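PDB 3C8T: fumarate lyase from Mesorhizobium sp., which is of unspecified function but belongs to the fumarate lyase and adenylosuccinate lyase group of largely helical enzymes, here an assembly of four chains. Local coordinates for residues Ala155-Phe160 against Leu363-Ala368; Met371-His376 against Ala411-Glu416; Gly399-Leu404 against Ala418-Thr423. All blocks are in the same frame, centred on the assembly; numbering follows the deposited sequence.

Contact 1. Residues Ala155-Phe160 against Leu363-Ala368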
ATOM      1  N   ALA A 155      23.562  12.106  20.543  1.00 30.89           N
ATOM      2  CA  ALA A 155      22.822  11.786  21.772  1.00 32.17           C
ATOM      3  C   ALA A 155      23.799  11.425  22.907  1.00 32.39           C
ATOM      4  O   ALA A 155      24.112  12.291  23.727  1.00 34.23           O
ATOM      5  CB  ALA A 155      21.784  10.677  21.512  1.00 31.72           C
ATOM      6  N   LEU A 156      24.296  10.184  22.940  1.00 31.51           N
ATOM      7  CA  LEU A 156      25.376   9.793  23.841  1.00 31.09           C
ATOM      8  C   LEU A 156      26.353   8.956  23.037  1.00 31.58           C
ATOM      9  O   LEU A 156      26.028   8.543  21.914  1.00 32.34           O
ATOM     10  CB  LEU A 156      24.863   8.973  25.030  1.00 30.60           C
ATOM     11  CG  LEU A 156      23.970   9.587  26.122  1.00 33.39           C
ATOM     12  CD1 LEU A 156      23.572   8.537  27.120  1.00 29.69           C
ATOM     13  CD2 LEU A 156      24.626  10.786  26.870  1.00 35.46           C
ATOM     14  N   PRO A 157      27.559   8.687  23.592  1.00 30.74           N
ATOM     15  CA  PRO A 157      28.436   7.762  22.887  1.00 30.38           C
ATOM     16  C   PRO A 157      27.865   6.331  22.738  1.00 30.51           C
ATOM     17  O   PRO A 157      27.238   5.822  23.670  1.00 31.10           O
ATOM     18  CB  PRO A 157      29.690   7.748  23.769  1.00 30.24           C
ATOM     19  CG  PRO A 157      29.622   9.007  24.543  1.00 29.14           C
ATOM     20  CD  PRO A 157      28.197   9.221  24.804  1.00 29.68           C
ATOM     21  N   VAL A 158      28.094   5.694  21.590  1.00 29.10           N
ATOM     22  CA  VAL A 158      27.880   4.230  21.448  1.00 28.78           C
ATOM     23  C   VAL A 158      29.151   3.629  20.818  1.00 28.57           C
ATOM     24  O   VAL A 158      30.125   4.339  20.653  1.00 27.58           O
ATOM     25  CB  VAL A 158      26.599   3.871  20.595  1.00 29.13           C
ATOM     26  CG1 VAL A 158      25.312   4.421  21.243  1.00 28.46           C
ATOM     27  CG2 VAL A 158      26.734   4.300  19.130  1.00 25.39           C
ATOM     28  N   THR A 159      29.179   2.334  20.500  1.00 29.25           N
ATOM     29  CA  THR A 159      30.276   1.825  19.658  1.00 29.53           C
ATOM     30  C   THR A 159      29.678   1.337  18.374  1.00 30.03           C
ATOM     31  O   THR A 159      28.470   1.083  18.333  1.00 31.97           O
ATOM     32  CB  THR A 159      31.088   0.691  20.327  1.00 29.46           C
ATOM     33  OG1 THR A 159      30.222  -0.395  20.608  1.00 26.82           O
ATOM     34  CG2 THR A 159      31.733   1.163  21.627  1.00 28.97           C
ATOM     35  N   PHE A 160      30.485   1.241  17.317  1.00 30.25           N
ATOM     36  CA  PHE A 160      30.003   0.735  16.065  1.00 29.33           C
ATOM     37  C   PHE A 160      29.616  -0.768  16.183  1.00 29.73           C
ATOM     38  O   PHE A 160      28.663  -1.208  15.559  1.00 28.94           O
ATOM     39  CB  PHE A 160      30.976   0.985  14.930  1.00 29.32           C
ATOM     40  CG  PHE A 160      30.502   0.413  13.615  1.00 30.17           C
ATOM     41  CD1 PHE A 160      29.409   0.975  12.949  1.00 27.73           C
ATOM     42  CD2 PHE A 160      31.084  -0.744  13.087  1.00 33.37           C
ATOM     43  CE1 PHE A 160      28.923   0.438  11.777  1.00 29.55           C
ATOM     44  CE2 PHE A 160      30.600  -1.308  11.893  1.00 33.09           C
ATOM     45  CZ  PHE A 160      29.502  -0.706  11.233  1.00 31.71           C
ATOM     46  N   LEU A 363      29.960  18.085  25.056  1.00 36.22           N
ATOM     47  CA  LEU A 363      28.524  18.298  25.251  1.00 35.50           C
ATOM     48  C   LEU A 363      27.763  16.968  25.210  1.00 34.51           C
ATOM     49  O   LEU A 363      26.862  16.746  25.995  1.00 34.12           O
ATOM     50  CB  LEU A 363      27.985  19.310  24.236  1.00 36.11           C
ATOM     51  CG  LEU A 363      28.438  20.746  24.590  1.00 38.50           C
ATOM     52  CD1 LEU A 363      28.644  21.624  23.345  1.00 44.83           C
ATOM     53  CD2 LEU A 363      27.455  21.408  25.527  1.00 38.69           C
ATOM     54  N   ILE A 364      28.196  16.065  24.331  1.00 33.96           N
ATOM     55  CA  ILE A 364      27.573  14.743  24.174  1.00 32.52           C
ATOM     56  C   ILE A 364      27.584  13.886  25.454  1.00 32.22           C
ATOM     57  O   ILE A 364      26.867  12.890  25.522  1.00 32.24           O
ATOM     58  CB  ILE A 364      28.216  13.958  22.961  1.00 33.12           C
ATOM     59  CG1 ILE A 364      27.290  12.833  22.443  1.00 31.93           C
ATOM     60  CG2 ILE A 364      29.643  13.465  23.312  1.00 30.67           C
ATOM     61  CD1 ILE A 364      27.862  12.087  21.277  1.00 31.12           C
ATOM     62  N   VAL A 365      28.419  14.259  26.430  1.00 32.39           N
ATOM     63  CA  VAL A 365      28.510  13.584  27.739  1.00 31.58           C
ATOM     64  C   VAL A 365      28.194  14.539  28.941  1.00 33.19           C
ATOM     65  O   VAL A 365      28.541  14.269  30.105  1.00 33.11           O
ATOM     66  CB  VAL A 365      29.842  12.771  27.934  1.00 32.39           C
ATOM     67  CG1 VAL A 365      29.869  11.561  26.975  1.00 28.95           C
ATOM     68  CG2 VAL A 365      31.122  13.643  27.763  1.00 28.71           C
ATOM     69  N   ALA A 366      27.465  15.624  28.671  1.00 33.06           N
ATOM     70  CA  ALA A 366      26.870  16.425  29.752  1.00 32.63           C
ATOM     71  C   ALA A 366      26.217  15.526  30.815  1.00 33.52           C
ATOM     72  O   ALA A 366      26.425  15.731  32.019  1.00 32.31           O
ATOM     73  CB  ALA A 366      25.862  17.399  29.190  1.00 31.65           C
ATOM     74  N   GLU A 367      25.435  14.527  30.367  1.00 34.49           N
ATOM     75  CA  GLU A 367      24.788  13.558  31.278  1.00 36.40           C
ATOM     76  C   GLU A 367      25.751  12.920  32.307  1.00 35.74           C
ATOM     77  O   GLU A 367      25.380  12.736  33.469  1.00 36.31           O
ATOM     78  CB  GLU A 367      24.097  12.429  30.492  1.00 36.21           C
ATOM     79  CG  GLU A 367      23.090  11.648  31.365  1.00 38.94           C
ATOM     80  CD  GLU A 367      22.634  10.307  30.748  1.00 40.30           C
ATOM     81  OE1 GLU A 367      21.435  10.211  30.344  1.00 44.84           O
ATOM     82  OE2 GLU A 367      23.465   9.351  30.684  1.00 43.58           O
ATOM     83  N   ALA A 368      26.966  12.566  31.870  1.00 35.17           N
ATOM     84  CA  ALA A 368      27.999  12.017  32.762  1.00 35.06           C
ATOM     85  C   ALA A 368      28.428  12.998  33.882  1.00 35.60           C
ATOM     86  O   ALA A 368      28.757  12.571  34.994  1.00 35.71           O
ATOM     87  CB  ALA A 368      29.228  11.585  31.952  1.00 34.41           C
TER

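Contact 2. Residues Met371-His376 against Ala411-Glu416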
ATOM      1  N   MET A 371      25.277  12.986  36.325  1.00 40.26           N
ATOM      2  CA  MET A 371      25.376  11.744  37.119  0.50 40.24           C
ATOM      3  C   MET A 371      26.391  11.922  38.257  1.00 40.69           C
ATOM      4  O   MET A 371      26.142  11.583  39.407  1.00 40.70           O
ATOM      5  CB  MET A 371      25.773  10.556  36.207  0.50 40.21           C
ATOM      6  CG  MET A 371      25.907   9.151  36.877  0.50 40.30           C
ATOM      7  SD  MET A 371      26.916   7.956  35.927  0.50 38.91           S
ATOM      8  CE  MET A 371      28.411   8.945  35.669  0.50 38.71           C
ATOM      9  N   ALA A 372      27.560  12.453  37.923  1.00 40.49           N
ATOM     10  CA  ALA A 372      28.608  12.621  38.930  1.00 40.99           C
ATOM     11  C   ALA A 372      28.323  13.725  39.953  1.00 41.22           C
ATOM     12  O   ALA A 372      28.786  13.661  41.092  1.00 41.74           O
ATOM     13  CB  ALA A 372      29.952  12.871  38.266  1.00 41.18           C
ATOM     14  N   LEU A 373      27.581  14.739  39.532  1.00 41.12           N
ATOM     15  CA  LEU A 373      27.350  15.913  40.333  1.00 41.26           C
ATOM     16  C   LEU A 373      26.200  15.688  41.318  1.00 42.02           C
ATOM     17  O   LEU A 373      26.309  16.066  42.478  1.00 41.18           O
ATOM     18  CB  LEU A 373      27.084  17.143  39.432  1.00 41.29           C
ATOM     19  CG  LEU A 373      26.975  18.528  40.112  1.00 39.93           C
ATOM     20  CD1 LEU A 373      28.230  18.889  40.972  1.00 39.31           C
ATOM     21  CD2 LEU A 373      26.702  19.614  39.109  1.00 40.77           C
ATOM     22  N   ALA A 374      25.122  15.058  40.845  1.00 43.16           N
ATOM     23  CA  ALA A 374      23.907  14.777  41.632  1.00 44.68           C
ATOM     24  C   ALA A 374      24.111  14.381  43.112  1.00 45.64           C
ATOM     25  O   ALA A 374      23.465  14.957  43.987  1.00 46.18           O
ATOM     26  CB  ALA A 374      23.038  13.755  40.919  1.00 44.43           C
ATOM     27  N   PRO A 375      24.980  13.393  43.401  1.00 46.59           N
ATOM     28  CA  PRO A 375      25.203  13.129  44.832  1.00 47.56           C
ATOM     29  C   PRO A 375      25.628  14.347  45.684  1.00 47.91           C
ATOM     30  O   PRO A 375      25.457  14.297  46.904  1.00 47.56           O
ATOM     31  CB  PRO A 375      26.310  12.059  44.840  1.00 47.25           C
ATOM     32  CG  PRO A 375      26.188  11.379  43.542  1.00 47.50           C
ATOM     33  CD  PRO A 375      25.734  12.447  42.554  1.00 47.01           C
ATOM     34  N   HIS A 376      26.165  15.404  45.058  1.00 47.54           N
ATOM     35  CA  HIS A 376      26.664  16.575  45.791  1.00 47.80           C
ATOM     36  C   HIS A 376      25.619  17.676  45.906  1.00 47.22           C
ATOM     37  O   HIS A 376      25.434  18.274  46.971  1.00 47.46           O
ATOM     38  CB  HIS A 376      27.937  17.149  45.144  1.00 47.90           C
ATOM     39  CG  HIS A 376      29.072  16.181  45.093  1.00 50.10           C
ATOM     40  ND1 HIS A 376      29.979  16.042  46.123  1.00 51.39           N
ATOM     41  CD2 HIS A 376      29.437  15.283  44.144  1.00 51.14           C
ATOM     42  CE1 HIS A 376      30.850  15.095  45.815  1.00 52.32           C
ATOM     43  NE2 HIS A 376      30.542  14.619  44.619  1.00 51.85           N
ATOM     44  N   ALA A 411      33.158  22.574  39.741  1.00 47.70           N
ATOM     45  CA  ALA A 411      34.608  22.348  39.817  1.00 48.26           C
ATOM     46  C   ALA A 411      35.080  21.931  41.215  1.00 48.63           C
ATOM     47  O   ALA A 411      35.810  20.939  41.349  1.00 49.12           O
ATOM     48  CB  ALA A 411      35.362  23.549  39.328  1.00 47.72           C
ATOM     49  N   LYS A 412      34.621  22.637  42.257  1.00 48.75           N
ATOM     50  CA  LYS A 412      35.061  22.336  43.637  1.00 48.03           C
ATOM     51  C   LYS A 412      34.566  20.964  44.134  1.00 46.89           C
ATOM     52  O   LYS A 412      35.380  20.158  44.605  1.00 47.44           O
ATOM     53  CB  LYS A 412      34.725  23.487  44.624  1.00 48.81           C
ATOM     54  N   PRO A 413      33.244  20.673  44.034  1.00 45.36           N
ATOM     55  CA  PRO A 413      32.887  19.309  44.461  1.00 44.53           C
ATOM     56  C   PRO A 413      33.544  18.167  43.634  1.00 43.34           C
ATOM     57  O   PRO A 413      33.921  17.157  44.204  1.00 42.65           O
ATOM     58  CB  PRO A 413      31.351  19.274  44.345  1.00 44.54           C
ATOM     59  CG  PRO A 413      31.001  20.433  43.468  1.00 45.13           C
ATOM     60  CD  PRO A 413      32.064  21.455  43.626  1.00 44.76           C
ATOM     61  N   LEU A 414      33.677  18.336  42.322  1.00 42.07           N
ATOM     62  CA  LEU A 414      34.197  17.267  41.454  1.00 41.55           C
ATOM     63  C   LEU A 414      35.742  17.247  41.296  1.00 41.06           C
ATOM     64  O   LEU A 414      36.363  16.167  41.300  1.00 40.43           O
ATOM     65  CB  LEU A 414      33.505  17.324  40.084  1.00 40.81           C
ATOM     66  CG  LEU A 414      32.002  17.020  40.114  1.00 41.22           C
ATOM     67  CD1 LEU A 414      31.422  16.958  38.691  1.00 40.49           C
ATOM     68  CD2 LEU A 414      31.712  15.711  40.910  1.00 38.73           C
ATOM     69  N   GLY A 415      36.350  18.434  41.185  1.00 39.85           N
ATOM     70  CA  GLY A 415      37.778  18.521  40.929  1.00 39.37           C
ATOM     71  C   GLY A 415      37.939  18.559  39.420  1.00 39.01           C
ATOM     72  O   GLY A 415      37.162  17.937  38.695  1.00 39.21           O
ATOM     73  N   GLU A 416      38.942  19.292  38.959  1.00 38.61           N
ATOM     74  CA  GLU A 416      39.241  19.463  37.547  1.00 38.82           C
ATOM     75  C   GLU A 416      39.651  18.184  36.823  1.00 38.04           C
ATOM     76  O   GLU A 416      39.321  18.014  35.644  1.00 37.28           O
ATOM     77  CB  GLU A 416      40.346  20.493  37.360  1.00 39.69           C
ATOM     78  CG  GLU A 416      39.833  21.848  36.939  1.00 44.23           C
ATOM     79  CD  GLU A 416      40.924  22.716  36.314  1.00 49.94           C
ATOM     80  OE1 GLU A 416      41.979  22.186  35.918  1.00 51.11           O
ATOM     81  OE2 GLU A 416      40.717  23.945  36.209  1.00 54.56           O
TER

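Contact 3. Residues Gly399-Leu404 against Ala418-Thr423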
ATOM      1  N   GLY A 399      34.608  24.403  24.472  1.00 44.77           N
ATOM      2  CA  GLY A 399      34.284  23.084  25.041  1.00 42.23           C
ATOM      3  C   GLY A 399      33.603  23.106  26.411  1.00 40.85           C
ATOM      4  O   GLY A 399      33.754  24.048  27.207  1.00 39.34           O
ATOM      5  N   LEU A 400      32.845  22.058  26.700  1.00 39.58           N
ATOM      6  CA  LEU A 400      32.182  21.976  27.988  1.00 37.81           C
ATOM      7  C   LEU A 400      33.143  21.998  29.192  1.00 37.56           C
ATOM      8  O   LEU A 400      32.829  22.650  30.201  1.00 36.97           O
ATOM      9  CB  LEU A 400      31.220  20.783  28.049  1.00 37.81           C
ATOM     10  CG  LEU A 400      30.423  20.601  29.358  1.00 36.12           C
ATOM     11  CD1 LEU A 400      29.452  21.761  29.662  1.00 34.05           C
ATOM     12  CD2 LEU A 400      29.721  19.262  29.407  1.00 37.58           C
ATOM     13  N   PHE A 401      34.284  21.302  29.101  1.00 37.19           N
ATOM     14  CA  PHE A 401      35.270  21.296  30.216  1.00 37.90           C
ATOM     15  C   PHE A 401      35.752  22.721  30.554  1.00 38.19           C
ATOM     16  O   PHE A 401      35.810  23.095  31.742  1.00 36.94           O
ATOM     17  CB  PHE A 401      36.504  20.396  29.970  1.00 37.56           C
ATOM     18  CG  PHE A 401      37.639  20.653  30.962  1.00 37.61           C
ATOM     19  CD1 PHE A 401      37.534  20.231  32.286  1.00 37.41           C
ATOM     20  CD2 PHE A 401      38.789  21.369  30.577  1.00 39.89           C
ATOM     21  CE1 PHE A 401      38.541  20.499  33.226  1.00 35.77           C
ATOM     22  CE2 PHE A 401      39.814  21.642  31.503  1.00 38.34           C
ATOM     23  CZ  PHE A 401      39.688  21.204  32.825  1.00 38.58           C
ATOM     24  N   GLU A 402      36.087  23.486  29.506  1.00 38.31           N
ATOM     25  CA  GLU A 402      36.546  24.858  29.683  1.00 39.92           C
ATOM     26  C   GLU A 402      35.479  25.785  30.302  1.00 39.01           C
ATOM     27  O   GLU A 402      35.821  26.766  30.930  1.00 38.30           O
ATOM     28  CB  GLU A 402      37.103  25.468  28.390  1.00 40.21           C
ATOM     29  CG  GLU A 402      38.277  24.714  27.664  1.00 47.04           C
ATOM     30  CD  GLU A 402      39.564  24.448  28.498  1.00 54.59           C
ATOM     31  OE1 GLU A 402      40.407  23.632  28.012  1.00 58.29           O
ATOM     32  OE2 GLU A 402      39.764  25.042  29.595  1.00 57.30           O
ATOM     33  N   VAL A 403      34.198  25.473  30.144  1.00 39.60           N
ATOM     34  CA  VAL A 403      33.156  26.251  30.831  1.00 39.93           C
ATOM     35  C   VAL A 403      33.028  25.769  32.274  1.00 41.07           C
ATOM     36  O   VAL A 403      33.103  26.581  33.218  1.00 42.21           O
ATOM     37  CB  VAL A 403      31.797  26.186  30.101  1.00 40.35           C
ATOM     38  CG1 VAL A 403      30.715  26.935  30.868  1.00 38.90           C
ATOM     39  CG2 VAL A 403      31.909  26.778  28.685  1.00 39.52           C
ATOM     40  N   LEU A 404      32.904  24.451  32.461  1.00 41.70           N
ATOM     41  CA  LEU A 404      32.614  23.867  33.792  1.00 42.49           C
ATOM     42  C   LEU A 404      33.683  24.107  34.852  1.00 42.26           C
ATOM     43  O   LEU A 404      33.379  24.249  36.041  1.00 41.69           O
ATOM     44  CB  LEU A 404      32.315  22.356  33.698  1.00 42.48           C
ATOM     45  CG  LEU A 404      31.057  21.921  32.940  1.00 43.86           C
ATOM     46  CD1 LEU A 404      30.969  20.395  32.947  1.00 41.02           C
ATOM     47  CD2 LEU A 404      29.770  22.577  33.478  1.00 42.85           C
ATOM     48  N   ALA A 418      38.697  15.003  37.571  1.00 35.69           N
ATOM     49  CA  ALA A 418      37.396  14.349  37.352  1.00 36.34           C
ATOM     50  C   ALA A 418      36.583  15.006  36.194  1.00 36.52           C
ATOM     51  O   ALA A 418      35.998  14.291  35.387  1.00 35.70           O
ATOM     52  CB  ALA A 418      36.572  14.341  38.647  1.00 36.04           C
ATOM     53  N   LEU A 419      36.578  16.347  36.114  1.00 36.11           N
ATOM     54  CA  LEU A 419      35.884  17.056  35.021  1.00 36.58           C
ATOM     55  C   LEU A 419      36.435  16.727  33.629  1.00 36.49           C
ATOM     56  O   LEU A 419      35.645  16.499  32.691  1.00 36.64           O
ATOM     57  CB  LEU A 419      35.869  18.587  35.243  1.00 36.96           C
ATOM     58  CG  LEU A 419      34.812  19.093  36.232  1.00 38.04           C
ATOM     59  CD1 LEU A 419      34.928  20.605  36.429  1.00 38.37           C
ATOM     60  CD2 LEU A 419      33.373  18.682  35.751  1.00 38.89           C
ATOM     61  N   ARG A 420      37.766  16.712  33.506  1.00 35.34           N
ATOM     62  CA  ARG A 420      38.454  16.213  32.310  1.00 36.78           C
ATOM     63  C   ARG A 420      38.030  14.785  31.930  1.00 36.49           C
ATOM     64  O   ARG A 420      37.719  14.529  30.775  1.00 35.97           O
ATOM     65  CB  ARG A 420      39.978  16.241  32.492  1.00 36.87           C
ATOM     66  CG  ARG A 420      40.512  17.592  32.531  1.00 38.10           C
ATOM     67  CD  ARG A 420      42.000  17.555  32.619  1.00 40.31           C
ATOM     68  NE  ARG A 420      42.508  18.915  32.729  1.00 38.99           N
ATOM     69  CZ  ARG A 420      42.660  19.744  31.700  1.00 39.40           C
ATOM     70  NH1 ARG A 420      42.351  19.365  30.455  1.00 36.87           N
ATOM     71  NH2 ARG A 420      43.131  20.958  31.928  1.00 41.34           N
ATOM     72  N   ASP A 421      38.022  13.875  32.905  1.00 36.38           N
ATOM     73  CA  ASP A 421      37.583  12.481  32.687  1.00 37.35           C
ATOM     74  C   ASP A 421      36.088  12.381  32.226  1.00 36.50           C
ATOM     75  O   ASP A 421      35.756  11.684  31.265  1.00 36.09           O
ATOM     76  CB  ASP A 421      37.825  11.660  33.966  1.00 37.69           C
ATOM     77  CG  ASP A 421      39.332  11.442  34.261  1.00 41.93           C
ATOM     78  OD1 ASP A 421      40.158  11.671  33.331  1.00 42.05           O
ATOM     79  OD2 ASP A 421      39.681  11.039  35.416  1.00 44.19           O
ATOM     80  N   LEU A 422      35.216  13.106  32.911  1.00 35.34           N
ATOM     81  CA  LEU A 422      33.766  13.061  32.668  1.00 35.41           C
ATOM     82  C   LEU A 422      33.344  13.700  31.342  1.00 35.31           C
ATOM     83  O   LEU A 422      32.326  13.321  30.774  1.00 35.53           O
ATOM     84  CB  LEU A 422      33.002  13.723  33.822  1.00 35.03           C
ATOM     85  CG  LEU A 422      33.101  12.991  35.166  1.00 34.26           C
ATOM     86  CD1 LEU A 422      32.736  13.925  36.320  1.00 35.46           C
ATOM     87  CD2 LEU A 422      32.238  11.734  35.166  1.00 33.48           C
ATOM     88  N   THR A 423      34.129  14.666  30.873  1.00 34.86           N
ATOM     89  CA  THR A 423      33.885  15.309  29.603  1.00 34.46           C
ATOM     90  C   THR A 423      34.550  14.627  28.421  1.00 34.43           C
ATOM     91  O   THR A 423      34.374  15.081  27.300  1.00 34.62           O
ATOM     92  CB  THR A 423      34.196  16.843  29.631  1.00 34.52           C
ATOM     93  OG1 THR A 423      35.551  17.075  30.048  1.00 35.63           O
ATOM     94  CG2 THR A 423      33.238  17.547  30.575  1.00 32.69           C
TER

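Contact 1. Residues Ala155-Phe160 against Leu363-Ala368
L156 and I364 bring the two backbones together, their CA atoms 5.4 Å apart, where the corner between strands 153-155 and 157-159 meets the 3-10 turn leading into helix 366-377. No hydrogen bond crosses the contact. The carbonyl oxygens A155 O and I364 O lie 3.3 Å from each other, two acceptors with no proton to share, and the hold comes from the side chains around them. I364 has CG1 anti to its backbone N (chi1 -159°), passing 3.5 Å from A155 O, and its extended chain carries CD1 on to the L156 carbonyl group. L156 leaves its backbone away from the helix, but its branch reaches back: CD2 stands 3.4 Å from I364 O, while CD1 is 3.7 Å from E367 OE2, leucine and glutamate crossing at about a right angle. P157 lays CG against V365 CG1 at 3.5 Å. Proline suits this corner, offering a rigid face of CH groups, and the branched I364 and V365 give broad apolar surfaces to meet it. L357 touches both P157 and I364, and S194 of a second subunit packs on A155 and L156. E367 OE2 is hydrogen-bonded to Y428 OH, so the carboxylate has its polar partner elsewhere. The start of helix 366-377 therefore meets the edge of the small sheet by van der Waals fit, not directional bonding.

Contact 2. Residues Met371-His376 against Ala411-Glu416
The H376 imidazole has P413 CB over one face, 4.2 Å from the ring centroid and 24° off the ring normal, a CH-pi contact displaced toward the CG-ND1 side of the rim. At the ring edge, in its plane, lie two carbonyl oxygens of the histidine's own helix, A372 O and L373 O. L414 CD2 approaches the ring obliquely, 4.0 Å from H376 CD2. With CG anti to its carbonyl carbon (chi1 -60°), H376 starts its ring on the side of the helix that looks to P413. L373 meets both the prolyl ring and L414: its CD1 touches P413 CG at 4.0 Å and L414 CG at 4.3 Å, and L373 also rests on A382 and I385 of helix 379-395. L414 CD2 reaches further across, 3.6 Å from A372 O; the small alanine lets the leucine methyl come close to the backbone of helix 366-377. Both helices, which lie in the region matching the adenylosuccinate lyase C-terminus family, carry a proline here. P375 and P413 lack an N-H for the preceding turn, and each marks a kink; H376 N also lacks the usual bond and reaches only three residues back, to L373 O, 2.7 Å. G415 then ends helix 408-414 at positive phi, a conformation in which a side chain would press on the carbonyl oxygen of L414. L422 of helix 416-422 touches both A372 and L414. With no hydrogen bond across it, the contact implies a small apolar patch in which L373 is buried, with H376 at its exposed side, whose ring face packs on P413 CB.

Contact 3. Residues Gly399-Leu404 against Ala418-Thr423
A nearly antiparallel helix pair in the C-terminal helical region brings F401 and L404 of helix 400-404 against L419 and R420 of helix 416-422 and T423 just after it. The short axes approach to 9.7 Å with 151° between their directions. F401 fills the middle: its CG is anti to the backbone N (chi1 167°), and the ring beyond it meets R420 and L419. R420 CG lies over one ring face in a CH-pi contact, 3.9 Å from the centroid. The extended arginine chain brings the guanidinium to the ring's CE2 side, with F401 CE2 over one of its faces, offset toward the rim, 3.4 Å from NH2, and the planes 42° apart. Arginine, both aliphatic and charged, suits this exposed place. E402 OE2 is salt-bridged to R405 NH1, so any pull of E402 OE1 on R420 is probably weak at most. L419 CB meets the ring at its edge, 3.8 Å from F401 CD1. Deeper, L404 CD1 touches L419 CD2 at 4.1 Å, both leucines resting on V369 of helix 366-377. In T423, CG2 meets L400 CD2, while OG1, 3.5 Å from F401 CB, hydrogen-bonds to L419 O at 2.7 Å from the opposite face of that carbonyl to T423 N.

How the contacts relate
Contact 1 comes first along the chain and closes before contact 3 opens; contacts 2 and 3 interleave, since 399-404 precedes 411-416 and 418-423 follows it. The centres lie about 11 Å apart for contacts 2 and 3, about 13 Å for 1 and 3 and about 18 Å for 1 and 2, all on the same side of the chain's centre. Helix 366-377 is common to contacts 1 and 2, its start facing the small sheet and its later turns facing helix 408-414. L422 joins the set, its O meeting V365 CG2 at 3.3 Å and its CD1 meeting A372 CB at 3.6 Å. Contacts 2 and 3 thus build a compact helical cluster, and contact 1 is where this cluster meets the sheet.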